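Local atomic coordinates of adhesion and penetration protein autotransporter (Haemophilus influenzae, PDB entry 3SYJ), a protein that promotes adherence and invasion by binding a host cell structure, is probably a serine protease, and self-associates through its secreted passenger domain in bacterial aggregation. Residues I492-E497 and A538-F543. Residues are numbered along the deposited sequence; the frame is centred on the assembly and turned at random.
Sequences IQNTDE and AYNGWF
Ile492 and Asn494 both meet the Tyr539 ring obliquely at CD1: Ile492 through its CD1, 4.1 Å away, and Asn494 through CG, 3.8 Å away. Of the ring's two faces, one carries the backbone N of Gly541 over its centre and the other Phe543 CZ, offset toward the rim. Glycine suits this turn, since a CB on Gly541 would clash with Tyr539 OH at 2.9 Å. Tyr539 chi1 (179°) sets CG anti to the backbone N; its OH gives a 2.8 Å hydrogen bond to Trp542 O from above the carbonyl plane, so tyrosine supplies both an apolar ring and a polar end. The branched, apolar Ile492 also lays CG2 near Tyr539 CE1 and CD1, and meets Phe543 tip to tip, its CD1 at that ring's edge. At the Trp542 edge lie Glu497 O, 3.8 Å from CD1, and water 2, which accepts from NE1 and donates to Glu497 OE1, an oxygen also salt-bridged to Arg625. Asn540 O receives a CA-H...O contact from Glu497 (3.3 Å), while Asn540 OD1 bonds Arg675, which also reaches Asn494 O. Water 1 accepts from Ile492 N and donates to Ala538 O. Strand pairing resumes where Trp542 meets Ala499, as successive coils stack around an apolar interior in the parallel beta-helix of an autotransporter passenger domain.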
loop_
_atom_site.group_PDB
_atom_site.type_symbol
_atom_site.label_atom_id
_atom_site.label_comp_id
_atom_site.label_asym_id
_atom_site.label_seq_id
_atom_site.Cartn_x
_atom_site.Cartn_y
_atom_site.Cartn_z
ATOM N N ILE A 492 -8.470 35.938 -26.379
ATOM C CA ILE A 492 -8.919 36.826 -25.318
ATOM C C ILE A 492 -8.018 38.055 -25.297
ATOM O O ILE A 492 -6.801 37.932 -25.212
ATOM C CB ILE A 492 -8.899 36.130 -23.938
ATOM C CG1 ILE A 492 -9.677 34.811 -23.985
ATOM C CG2 ILE A 492 -9.495 37.033 -22.865
ATOM C CD1 ILE A 492 -9.476 33.954 -22.748
ATOM N N GLN A 493 -8.608 39.239 -25.407
ATOM C CA GLN A 493 -7.844 40.469 -25.259
ATOM C C GLN A 493 -7.545 40.683 -23.788
ATOM O O GLN A 493 -8.455 40.804 -22.966
ATOM C CB GLN A 493 -8.622 41.657 -25.798
ATOM C CG GLN A 493 -8.929 41.567 -27.265
ATOM C CD GLN A 493 -9.397 42.889 -27.811
ATOM O OE1 GLN A 493 -8.639 43.854 -27.846
ATOM N NE2 GLN A 493 -10.660 42.947 -28.233
ATOM N N ASN A 494 -6.265 40.713 -23.457
ATOM C CA ASN A 494 -5.859 40.902 -22.082
ATOM C C ASN A 494 -4.504 41.578 -22.068
ATOM O O ASN A 494 -3.709 41.395 -22.988
ATOM C CB ASN A 494 -5.804 39.561 -21.342
ATOM C CG ASN A 494 -4.720 38.647 -21.877
ATOM O OD1 ASN A 494 -4.829 38.122 -22.989
ATOM N ND2 ASN A 494 -3.672 38.443 -21.086
ATOM N N THR A 495 -4.262 42.361 -21.022
ATOM C CA THR A 495 -3.044 43.154 -20.879
ATOM C C THR A 495 -2.067 42.577 -19.849
ATOM O O THR A 495 -0.853 42.631 -20.054
ATOM C CB THR A 495 -3.370 44.621 -20.483
ATOM O OG1 THR A 495 -3.857 45.332 -21.627
ATOM C CG2 THR A 495 -2.129 45.330 -19.968
ATOM N N ASP A 496 -2.592 42.029 -18.750
ATOM C CA ASP A 496 -1.743 41.622 -17.621
ATOM C C ASP A 496 -2.412 40.581 -16.725
ATOM O O ASP A 496 -3.443 40.017 -17.092
ATOM C CB ASP A 496 -1.326 42.852 -16.805
ATOM C CG ASP A 496 -2.508 43.693 -16.370
ATOM O OD1 ASP A 496 -3.518 43.107 -15.933
ATOM O OD2 ASP A 496 -2.427 44.939 -16.458
ATOM N N GLU A 497 -1.830 40.327 -15.551
ATOM C CA GLU A 497 -2.348 39.293 -14.653
ATOM C C GLU A 497 -3.583 39.730 -13.870
ATOM O O GLU A 497 -4.179 38.933 -13.156
ATOM C CB GLU A 497 -1.265 38.755 -13.716
ATOM C CG GLU A 497 -0.234 39.788 -13.303
ATOM C CD GLU A 497 0.840 39.220 -12.389
ATOM O OE1 GLU A 497 0.523 38.344 -11.553
ATOM O OE2 GLU A 497 2.003 39.665 -12.503
ATOM N N ALA A 538 -2.004 34.461 -26.366
ATOM C CA ALA A 538 -1.581 34.319 -24.989
ATOM C C ALA A 538 -2.608 34.889 -24.033
ATOM O O ALA A 538 -3.386 35.772 -24.389
ATOM C CB ALA A 538 -0.231 35.002 -24.786
ATOM N N TYR A 539 -2.602 34.374 -22.812
ATOM C CA TYR A 539 -3.462 34.890 -21.771
ATOM C C TYR A 539 -2.613 35.101 -20.526
ATOM O O TYR A 539 -2.097 34.148 -19.953
ATOM C CB TYR A 539 -4.601 33.904 -21.488
ATOM C CG TYR A 539 -5.551 34.352 -20.399
ATOM C CD1 TYR A 539 -6.384 35.447 -20.591
ATOM C CD2 TYR A 539 -5.632 33.666 -19.185
ATOM C CE1 TYR A 539 -7.259 35.861 -19.601
ATOM C CE2 TYR A 539 -6.507 34.072 -18.186
ATOM C CZ TYR A 539 -7.318 35.172 -18.404
ATOM O OH TYR A 539 -8.198 35.607 -17.434
ATOM N N ASN A 540 -2.470 36.357 -20.116
ATOM C CA ASN A 540 -1.619 36.705 -18.982
ATOM C C ASN A 540 -2.299 36.551 -17.622
ATOM O O ASN A 540 -1.658 36.716 -16.578
ATOM C CB ASN A 540 -1.143 38.152 -19.121
ATOM C CG ASN A 540 -0.180 38.343 -20.269
ATOM O OD1 ASN A 540 -0.339 37.747 -21.336
ATOM N ND2 ASN A 540 0.832 39.182 -20.057
ATOM N N GLY A 541 -3.594 36.241 -17.630
ATOM C CA GLY A 541 -4.393 36.295 -16.418
ATOM C C GLY A 541 -4.706 34.972 -15.741
ATOM O O GLY A 541 -3.971 33.986 -15.883
ATOM N N TRP A 542 -5.813 34.970 -14.996
ATOM C CA TRP A 542 -6.250 33.822 -14.208
ATOM C C TRP A 542 -7.523 33.159 -14.739
ATOM O O TRP A 542 -8.418 33.833 -15.259
ATOM C CB TRP A 542 -6.481 34.235 -12.745
ATOM C CG TRP A 542 -5.221 34.293 -11.955
ATOM C CD1 TRP A 542 -4.377 35.359 -11.839
ATOM C CD2 TRP A 542 -4.645 33.236 -11.184
ATOM N NE1 TRP A 542 -3.312 35.031 -11.043
ATOM C CE2 TRP A 542 -3.450 33.732 -10.627
ATOM C CE3 TRP A 542 -5.021 31.919 -10.913
ATOM C CZ2 TRP A 542 -2.625 32.959 -9.808
ATOM C CZ3 TRP A 542 -4.204 31.147 -10.097
ATOM C CH2 TRP A 542 -3.016 31.670 -9.557
ATOM N N PHE A 543 -7.576 31.835 -14.608
ATOM C CA PHE A 543 -8.805 31.058 -14.772
ATOM C C PHE A 543 -9.173 30.450 -13.430
ATOM O O PHE A 543 -8.454 29.604 -12.908
ATOM C CB PHE A 543 -8.619 29.943 -15.800
ATOM C CG PHE A 543 -8.539 30.432 -17.211
ATOM C CD1 PHE A 543 -9.672 30.892 -17.859
ATOM C CD2 PHE A 543 -7.336 30.436 -17.890
ATOM C CE1 PHE A 543 -9.607 31.351 -19.157
ATOM C CE2 PHE A 543 -7.261 30.893 -19.201
ATOM C CZ PHE A 543 -8.399 31.349 -19.834
HETATM O O HOH W 1 -5.879 34.737 -25.690
HETATM O O HOH W 2 -1.176 36.715 -10.787
#